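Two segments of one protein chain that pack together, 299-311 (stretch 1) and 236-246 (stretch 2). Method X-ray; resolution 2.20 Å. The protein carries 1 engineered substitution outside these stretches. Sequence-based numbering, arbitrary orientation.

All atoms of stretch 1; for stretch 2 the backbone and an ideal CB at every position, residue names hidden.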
ATOM      1  N   LEU A 299      -2.876   2.050  -8.192  1.00 53.55           N
ATOM      2  CA  LEU A 299      -2.120   0.984  -8.854  1.00 53.50           C
ATOM      3  C   LEU A 299      -2.813   0.489 -10.128  1.00 58.40           C
ATOM      4  O   LEU A 299      -2.133   0.202 -11.106  1.00 58.30           O
ATOM      5  CB  LEU A 299      -1.867  -0.206  -7.910  1.00 53.34           C
ATOM      6  CG  LEU A 299      -0.845  -0.069  -6.773  1.00 57.66           C
ATOM      7  CD1 LEU A 299      -0.614  -1.415  -6.107  1.00 57.70           C
ATOM      8  CD2 LEU A 299       0.487   0.480  -7.248  1.00 58.77           C
ATOM      9  N   ASN A 300      -4.153   0.374 -10.103  1.00 55.26           N
ATOM     10  CA  ASN A 300      -4.979  -0.068 -11.224  1.00 55.21           C
ATOM     11  C   ASN A 300      -4.940   0.935 -12.358  1.00 59.69           C
ATOM     12  O   ASN A 300      -4.882   0.542 -13.520  1.00 59.25           O
ATOM     13  CB  ASN A 300      -6.419  -0.264 -10.777  1.00 56.74           C
ATOM     14  CG  ASN A 300      -6.648  -1.451  -9.885  1.00 76.60           C
ATOM     15  OD1 ASN A 300      -5.816  -2.367  -9.773  1.00 67.64           O
ATOM     16  ND2 ASN A 300      -7.807  -1.456  -9.249  1.00 69.26           N
ATOM     17  N   ALA A 301      -4.958   2.228 -12.007  1.00 56.27           N
ATOM     18  CA  ALA A 301      -4.916   3.341 -12.934  1.00 55.76           C
ATOM     19  C   ALA A 301      -3.547   3.396 -13.622  1.00 60.34           C
ATOM     20  O   ALA A 301      -3.488   3.464 -14.856  1.00 60.91           O
ATOM     21  CB  ALA A 301      -5.209   4.638 -12.195  1.00 56.24           C
ATOM     22  N   GLU A 302      -2.494   3.337 -12.819  1.00 55.44           N
ATOM     23  CA  GLU A 302      -1.125   3.369 -13.295  1.00 54.65           C
ATOM     24  C   GLU A 302      -0.838   2.167 -14.182  1.00 56.91           C
ATOM     25  O   GLU A 302      -0.149   2.281 -15.182  1.00 56.77           O
ATOM     26  CB  GLU A 302      -0.170   3.412 -12.104  1.00 56.16           C
ATOM     27  CG  GLU A 302       1.299   3.490 -12.457  1.00 71.64           C
ATOM     28  CD  GLU A 302       1.641   4.707 -13.287  1.00103.88           C
ATOM     29  OE1 GLU A 302       1.891   4.545 -14.494  1.00101.93           O
ATOM     30  OE2 GLU A 302       1.671   5.821 -12.734  1.00105.09           O
ATOM     31  N   THR A 303      -1.374   1.010 -13.817  1.00 51.53           N
ATOM     32  CA  THR A 303      -1.176  -0.185 -14.620  1.00 50.71           C
ATOM     33  C   THR A 303      -1.810   0.005 -15.992  1.00 55.02           C
ATOM     34  O   THR A 303      -1.230  -0.357 -17.002  1.00 55.32           O
ATOM     35  CB  THR A 303      -1.770  -1.435 -13.951  1.00 51.42           C
ATOM     36  OG1 THR A 303      -1.037  -1.734 -12.766  1.00 54.13           O
ATOM     37  CG2 THR A 303      -1.683  -2.612 -14.877  1.00 47.16           C
ATOM     38  N   THR A 304      -3.000   0.591 -16.016  1.00 51.59           N
ATOM     39  CA  THR A 304      -3.706   0.857 -17.254  1.00 51.17           C
ATOM     40  C   THR A 304      -2.920   1.832 -18.113  1.00 54.60           C
ATOM     41  O   THR A 304      -2.861   1.686 -19.323  1.00 52.82           O
ATOM     42  CB  THR A 304      -5.092   1.446 -16.983  1.00 56.65           C
ATOM     43  OG1 THR A 304      -5.924   0.446 -16.396  1.00 59.34           O
ATOM     44  CG2 THR A 304      -5.723   1.919 -18.265  1.00 52.75           C
ATOM     45  N   ARG A 305      -2.331   2.842 -17.484  1.00 52.53           N
ATOM     46  CA  ARG A 305      -1.546   3.818 -18.217  1.00 53.46           C
ATOM     47  C   ARG A 305      -0.350   3.136 -18.863  1.00 57.13           C
ATOM     48  O   ARG A 305      -0.029   3.397 -20.010  1.00 55.61           O
ATOM     49  CB  ARG A 305      -1.082   4.950 -17.292  1.00 56.28           C
ATOM     50  CG  ARG A 305       0.325   5.461 -17.577  1.00 75.09           C
ATOM     51  CD  ARG A 305       0.724   6.615 -16.665  1.00 89.16           C
ATOM     52  NE  ARG A 305       2.175   6.735 -16.532  1.00 98.45           N
ATOM     53  CZ  ARG A 305       2.791   7.435 -15.582  1.00112.44           C
ATOM     54  NH1 ARG A 305       2.089   8.080 -14.666  1.00100.72           N
ATOM     55  NH2 ARG A 305       4.113   7.481 -15.540  1.00 97.11           N
ATOM     56  N   ARG A 306       0.301   2.256 -18.111  1.00 53.64           N
ATOM     57  CA  ARG A 306       1.461   1.533 -18.603  1.00 52.58           C
ATOM     58  C   ARG A 306       1.135   0.596 -19.752  1.00 55.94           C
ATOM     59  O   ARG A 306       1.874   0.510 -20.716  1.00 56.72           O
ATOM     60  CB  ARG A 306       2.118   0.750 -17.469  1.00 53.33           C
ATOM     61  CG  ARG A 306       2.789   1.614 -16.417  1.00 62.24           C
ATOM     62  CD  ARG A 306       4.030   2.284 -16.966  1.00 70.60           C
ATOM     63  NE  ARG A 306       4.612   3.215 -16.011  1.00 83.24           N
ATOM     64  CZ  ARG A 306       5.705   3.935 -16.245  1.00100.35           C
ATOM     65  NH1 ARG A 306       6.333   3.832 -17.402  1.00 96.26           N
ATOM     66  NH2 ARG A 306       6.167   4.763 -15.324  1.00 80.63           N
ATOM     67  N   ARG A 307       0.025  -0.115 -19.633  1.00 52.01           N
ATOM     68  CA  ARG A 307      -0.395  -1.051 -20.663  1.00 51.20           C
ATOM     69  C   ARG A 307      -0.726  -0.353 -21.969  1.00 55.96           C
ATOM     70  O   ARG A 307      -0.387  -0.839 -23.037  1.00 55.44           O
ATOM     71  CB  ARG A 307      -1.585  -1.877 -20.184  1.00 49.18           C
ATOM     72  CG  ARG A 307      -1.175  -3.143 -19.458  1.00 54.89           C
ATOM     73  CD  ARG A 307      -2.258  -3.656 -18.529  1.00 63.48           C
ATOM     74  NE  ARG A 307      -1.753  -4.720 -17.673  1.00 71.10           N
ATOM     75  CZ  ARG A 307      -2.507  -5.481 -16.893  1.00 82.65           C
ATOM     76  NH1 ARG A 307      -3.817  -5.304 -16.847  1.00 63.14           N
ATOM     77  NH2 ARG A 307      -1.948  -6.419 -16.152  1.00 69.37           N
ATOM     78  N   THR A 308      -1.403   0.784 -21.871  1.00 52.52           N
ATOM     79  CA  THR A 308      -1.774   1.565 -23.036  1.00 53.02           C
ATOM     80  C   THR A 308      -0.535   2.075 -23.739  1.00 59.95           C
ATOM     81  O   THR A 308      -0.446   2.047 -24.957  1.00 60.00           O
ATOM     82  CB  THR A 308      -2.644   2.758 -22.645  1.00 62.36           C
ATOM     83  OG1 THR A 308      -3.808   2.287 -21.967  1.00 68.02           O
ATOM     84  CG2 THR A 308      -3.073   3.510 -23.868  1.00 62.51           C
ATOM     85  N   GLU A 309       0.429   2.520 -22.945  1.00 57.57           N
ATOM     86  CA  GLU A 309       1.691   3.034 -23.445  1.00 57.52           C
ATOM     87  C   GLU A 309       2.460   1.951 -24.181  1.00 59.91           C
ATOM     88  O   GLU A 309       3.104   2.221 -25.176  1.00 59.74           O
ATOM     89  CB  GLU A 309       2.527   3.611 -22.301  1.00 59.09           C
ATOM     90  CG  GLU A 309       3.885   4.136 -22.723  1.00 72.69           C
ATOM     91  CD  GLU A 309       4.752   4.525 -21.543  1.00105.96           C
ATOM     92  OE1 GLU A 309       5.346   5.621 -21.576  1.00107.71           O
ATOM     93  OE2 GLU A 309       4.837   3.735 -20.581  1.00102.45           O
ATOM     94  N   ALA A 310       2.418   0.729 -23.671  1.00 56.18           N
ATOM     95  CA  ALA A 310       3.114  -0.373 -24.312  1.00 56.36           C
ATOM     96  C   ALA A 310       2.446  -0.746 -25.625  1.00 61.91           C
ATOM     97  O   ALA A 310       3.102  -1.201 -26.548  1.00 60.47           O
ATOM     98  CB  ALA A 310       3.176  -1.571 -23.388  1.00 56.77           C
ATOM     99  N   GLU A 311       1.133  -0.567 -25.692  1.00 60.69           N
ATOM    100  CA  GLU A 311       0.371  -0.862 -26.900  1.00 61.16           C
ATOM    101  C   GLU A 311       0.690   0.166 -27.980  1.00 64.34           C
ATOM    102  O   GLU A 311       0.828  -0.206 -29.144  1.00 64.30           O
ATOM    103  CB  GLU A 311      -1.137  -0.901 -26.598  1.00 62.89           C
ATOM    104  CG  GLU A 311      -1.917  -1.875 -27.474  1.00 75.06           C
ATOM    105  CD  GLU A 311      -1.738  -3.364 -27.219  1.00 93.63           C
ATOM    106  OE1 GLU A 311      -2.354  -4.160 -27.965  1.00 80.04           O
ATOM    107  OE2 GLU A 311      -0.999  -3.738 -26.278  1.00 85.37           O
ATOM    108  N   UNK A 236      10.344  -4.249 -15.709  1.00 51.89           N
ATOM    109  CA  UNK A 236       9.596  -3.225 -16.457  1.00 52.77           C
ATOM    110  C   UNK A 236       8.571  -2.655 -15.473  1.00 59.21           C
ATOM    111  O   UNK A 236       8.201  -3.372 -14.536  1.00 58.52           O
ATOM    112  CB  UNK A 236       8.926  -3.796 -17.709  1.00 52.77           C
ATOM    113  N   UNK A 237       8.074  -1.442 -15.694  1.00 58.08           N
ATOM    114  CA  UNK A 237       7.078  -0.917 -14.757  1.00 58.61           C
ATOM    115  C   UNK A 237       5.843  -1.815 -14.598  1.00 63.99           C
ATOM    116  O   UNK A 237       5.246  -1.815 -13.538  1.00 64.11           O
ATOM    117  CB  UNK A 237       6.633   0.473 -15.218  1.00 58.61           C
ATOM    118  N   UNK A 238       5.503  -2.595 -15.614  1.00 61.30           N
ATOM    119  CA  UNK A 238       4.347  -3.485 -15.540  1.00 62.00           C
ATOM    120  C   UNK A 238       4.606  -4.661 -14.607  1.00 65.95           C
ATOM    121  O   UNK A 238       3.687  -5.208 -14.011  1.00 66.31           O
ATOM    122  CB  UNK A 238       3.982  -3.997 -16.935  1.00 62.00           C
ATOM    123  N   UNK A 239       5.867  -5.055 -14.506  1.00 61.66           N
ATOM    124  CA  UNK A 239       6.301  -6.150 -13.636  1.00 61.06           C
ATOM    125  C   UNK A 239       6.230  -5.775 -12.154  1.00 64.16           C
ATOM    126  O   UNK A 239       5.688  -6.561 -11.364  1.00 62.94           O
ATOM    127  CB  UNK A 239       7.729  -6.566 -13.994  1.00 61.06           C
ATOM    128  N   UNK A 240       6.779  -4.584 -11.768  1.00 60.59           N
ATOM    129  CA  UNK A 240       6.759  -4.164 -10.369  1.00 60.56           C
ATOM    130  C   UNK A 240       5.368  -3.688  -9.949  1.00 60.80           C
ATOM    131  O   UNK A 240       5.039  -3.812  -8.768  1.00 59.72           O
ATOM    132  CB  UNK A 240       7.785  -3.053 -10.136  1.00 60.56           C
ATOM    133  N   UNK A 241       4.547  -3.262 -10.900  1.00 54.79           N
ATOM    134  CA  UNK A 241       3.184  -2.859 -10.597  1.00 53.98           C
ATOM    135  C   UNK A 241       2.381  -4.112 -10.268  1.00 59.13           C
ATOM    136  O   UNK A 241       1.571  -4.107  -9.356  1.00 58.63           O
ATOM    137  CB  UNK A 241       2.559  -2.089 -11.762  1.00 53.98           C
ATOM    138  N   UNK A 242       2.609  -5.181 -11.024  1.00 55.85           N
ATOM    139  CA  UNK A 242       1.943  -6.466 -10.784  1.00 56.20           C
ATOM    140  C   UNK A 242       2.250  -6.983  -9.357  1.00 59.00           C
ATOM    141  O   UNK A 242       1.335  -7.388  -8.647  1.00 58.05           O
ATOM    142  CB  UNK A 242       2.386  -7.492 -11.829  1.00 56.20           C
ATOM    143  N   UNK A 243       3.536  -6.940  -8.949  1.00 54.82           N
ATOM    144  CA  UNK A 243       4.008  -7.363  -7.637  1.00 54.52           C
ATOM    145  C   UNK A 243       3.396  -6.487  -6.535  1.00 58.12           C
ATOM    146  O   UNK A 243       2.941  -7.027  -5.532  1.00 58.28           O
ATOM    147  CB  UNK A 243       5.536  -7.306  -7.578  1.00 54.52           C
ATOM    148  N   UNK A 244       3.347  -5.154  -6.738  1.00 53.52           N
ATOM    149  CA  UNK A 244       2.780  -4.231  -5.748  1.00 52.43           C
ATOM    150  C   UNK A 244       1.281  -4.444  -5.620  1.00 57.92           C
ATOM    151  O   UNK A 244       0.759  -4.364  -4.514  1.00 58.40           O
ATOM    152  CB  UNK A 244       3.075  -2.779  -6.129  1.00 52.43           C
ATOM    153  N   UNK A 245       0.598  -4.747  -6.740  1.00 54.62           N
ATOM    154  CA  UNK A 245      -0.834  -5.030  -6.772  1.00 53.90           C
ATOM    155  C   UNK A 245      -1.123  -6.317  -5.989  1.00 57.86           C
ATOM    156  O   UNK A 245      -2.121  -6.377  -5.264  1.00 56.85           O
ATOM    157  CB  UNK A 245      -1.329  -5.152  -8.214  1.00 53.90           C
ATOM    158  N   UNK A 246      -0.215  -7.316  -6.083  1.00 53.78           N
ATOM    159  CA  UNK A 246      -0.359  -8.579  -5.372  1.00 53.42           C
ATOM    160  C   UNK A 246      -0.243  -8.410  -3.865  1.00 56.52           C
ATOM    161  O   UNK A 246      -1.036  -9.003  -3.129  1.00 58.15           O
ATOM    162  CB  UNK A 246       0.692  -9.578  -5.862  1.00 53.42           C
TER

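The two stretches run as nearly antiparallel helices, 157° between their directions and 9.9 Å apart at closest approach.

Position 236 precedes the helix, with phi/psi of -79/157. Its CB has nothing of stretch 1 within 5.5 Å. A small polar residue that can cap free amides would suit: Ser, Thr, Asp or Asn. It is Thr-236, the N-cap. Its OG1 accepts a weak bond from the N of residue 239 at 3.5 Å.

Position 237 opens the helix. Its CB points toward stretch 1 and lies 3.5 Å from Arg-306 NE. The first turn needs no amide donor here, and phi is -57, so proline is possible; Ala or Ser would also fit. It is Pro-237. Its CB lies over one face of the Arg-306 guanidinium.

At position 238 CA-to-CB points sideways; its ideal CB is 5.1 Å from Arg-306 CB. Arg-307 offers a positive charge nearby, so Glu, Asp or Gln would suit. It is Glu-238, whose end comes nearer to stretch 1. Its OE2 forms a long salt bridge with Arg-307 NE at 3.8 Å. Its CG lies 4.2 Å from Arg-306 CB, so its stem packs as well. Water 1 accepts from Arg-307 NH2, and its O lies 2.4 Å from Glu-238 OE2; it has more acceptors around it than protons to give.

Positions 239 and 240 have CBs with open space before them; many residues would do. They are Gln-239 and Trp-240. The indole stays out of contact with stretch 1.

At position 241 CA-to-CB points toward stretch 1. Its ideal CB is 3.8 Å from Thr-303 OG1 and 5.3 Å from Leu-299 O. Thr-303 OG1 already donates to Leu-299 O at 2.8 Å, so the site does not demand a polar partner. The stems of Glu-302 and Arg-306 add carbon, and Leu, Ile or Met would suit. It is Leu-241, a knob among Leu-299, Glu-302, Thr-303 and Arg-306. Its CD2 meets Leu-299 CD2 at 3.8 Å; its CD1 meets Arg-306 CG at 3.7 Å.

Position 242 points away, but a long acidic or polar side chain could bend back toward Arg-307. It is Glu-242. Its OE1 stays 4.4 Å from Arg-307 NH2, beyond a salt bridge. That OE1 is one of the acceptors around water 1.

Position 243 is out of reach, and any helix former would do. It is Arg-243, bonded elsewhere in the structure.

Position 244 points toward stretch 1, with its CB 3.9 Å from Leu-299 CD1. A small apolar residue suits. It is Ala-244, whose methyl packs on that leucine.

Position 245 has its CB 4.3 Å from Leu-299 CD1, while Asn-300 OD1 offers an acceptor beyond. Thr, Ser or Val would suit. It is Thr-245. Its OG1 donates to Leu-241 O at 2.8 Å and lies 3.6 Å from Leu-299 CD1. Water 2 donates to both Thr-245 OG1 and Asn-300 OD1, bridging the helices.

Position 246 points away; a polar residue suits. It is Arg-246, whose NH2 makes a salt bridge with Glu-242 OE2 at 2.9 Å.

Stretch 2 (236-246) TPEQWLERATR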
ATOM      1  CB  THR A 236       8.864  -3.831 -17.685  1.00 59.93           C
ATOM      2  OG1 THR A 236       7.992  -4.894 -17.277  1.00 58.69           O
ATOM      3  CG2 THR A 236       9.821  -4.307 -18.785  1.00 54.92           C
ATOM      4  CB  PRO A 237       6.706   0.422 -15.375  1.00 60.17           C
ATOM      5  CG  PRO A 237       7.948   0.840 -16.080  1.00 63.95           C
ATOM      6  CD  PRO A 237       8.515  -0.423 -16.655  1.00 59.15           C
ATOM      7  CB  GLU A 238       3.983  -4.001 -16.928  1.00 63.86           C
ATOM      8  CG  GLU A 238       2.707  -3.421 -17.508  1.00 77.42           C
ATOM      9  CD  GLU A 238       2.236  -4.181 -18.732  1.00102.65           C
ATOM     10  OE1 GLU A 238       2.260  -3.613 -19.843  1.00 90.57           O
ATOM     11  OE2 GLU A 238       1.843  -5.355 -18.584  1.00100.09           O
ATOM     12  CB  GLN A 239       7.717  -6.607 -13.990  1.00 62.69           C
ATOM     13  CG  GLN A 239       7.797  -7.533 -15.198  1.00 76.33           C
ATOM     14  CD  GLN A 239       9.232  -7.754 -15.601  1.00 90.27           C
ATOM     15  OE1 GLN A 239       9.979  -8.510 -14.970  1.00 84.07           O
ATOM     16  NE2 GLN A 239       9.661  -7.076 -16.650  1.00 84.06           N
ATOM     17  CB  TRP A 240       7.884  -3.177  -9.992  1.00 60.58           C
ATOM     18  CG  TRP A 240       7.720  -1.740 -10.390  1.00 63.06           C
ATOM     19  CD1 TRP A 240       6.791  -0.855  -9.919  1.00 66.21           C
ATOM     20  CD2 TRP A 240       8.636  -0.971 -11.192  1.00 63.61           C
ATOM     21  NE1 TRP A 240       7.005   0.395 -10.465  1.00 66.42           N
ATOM     22  CE2 TRP A 240       8.139   0.354 -11.243  1.00 68.02           C
ATOM     23  CE3 TRP A 240       9.809  -1.283 -11.905  1.00 65.15           C
ATOM     24  CZ2 TRP A 240       8.781   1.365 -11.971  1.00 67.34           C
ATOM     25  CZ3 TRP A 240      10.441  -0.278 -12.625  1.00 66.77           C
ATOM     26  CH2 TRP A 240       9.929   1.026 -12.653  1.00 67.48           C
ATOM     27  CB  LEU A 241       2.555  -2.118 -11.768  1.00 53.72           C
ATOM     28  CG  LEU A 241       2.814  -0.615 -11.805  1.00 58.32           C
ATOM     29  CD1 LEU A 241       2.459  -0.034 -13.158  1.00 57.92           C
ATOM     30  CD2 LEU A 241       2.070   0.098 -10.697  1.00 60.64           C
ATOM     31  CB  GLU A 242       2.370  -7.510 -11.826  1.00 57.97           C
ATOM     32  CG  GLU A 242       1.382  -7.680 -12.965  1.00 74.93           C
ATOM     33  CD  GLU A 242       1.605  -8.906 -13.833  1.00110.23           C
ATOM     34  OE1 GLU A 242       1.582  -8.759 -15.078  1.00118.12           O
ATOM     35  OE2 GLU A 242       1.787 -10.013 -13.277  1.00108.14           O
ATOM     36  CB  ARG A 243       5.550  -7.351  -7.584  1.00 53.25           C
ATOM     37  CG  ARG A 243       6.143  -7.750  -6.233  1.00 61.06           C
ATOM     38  CD  ARG A 243       7.661  -7.825  -6.264  1.00 59.77           C
ATOM     39  NE  ARG A 243       8.146  -9.141  -6.683  1.00 61.40           N
ATOM     40  CZ  ARG A 243       9.383  -9.582  -6.475  1.00 66.76           C
ATOM     41  NH1 ARG A 243      10.276  -8.810  -5.864  1.00 47.81           N
ATOM     42  NH2 ARG A 243       9.740 -10.793  -6.878  1.00 50.08           N
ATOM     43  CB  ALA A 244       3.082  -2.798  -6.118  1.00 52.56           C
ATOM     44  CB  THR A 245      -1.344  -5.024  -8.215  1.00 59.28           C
ATOM     45  OG1 THR A 245      -1.109  -3.728  -8.774  1.00 57.34           O
ATOM     46  CG2 THR A 245      -2.823  -5.341  -8.318  1.00 57.97           C
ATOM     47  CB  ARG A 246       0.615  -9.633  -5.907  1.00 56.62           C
ATOM     48  CG  ARG A 246       0.009 -10.452  -7.031  1.00 74.66           C
ATOM     49  CD  ARG A 246       0.968 -11.465  -7.634  1.00 93.48           C
ATOM     50  NE  ARG A 246       1.077 -11.306  -9.087  1.00110.02           N
ATOM     51  CZ  ARG A 246       0.241 -11.832  -9.982  1.00124.42           C
ATOM     52  NH1 ARG A 246      -0.788 -12.574  -9.579  1.00114.58           N
ATOM     53  NH2 ARG A 246       0.420 -11.621 -11.276  1.00105.33           N
TER
HETATM   54  O   HOH W   1       0.646  -5.837 -16.506  1.00 70.79           O
HETATM   55  O   HOH W   2      -3.004  -2.658 -10.733  1.00 57.89           O
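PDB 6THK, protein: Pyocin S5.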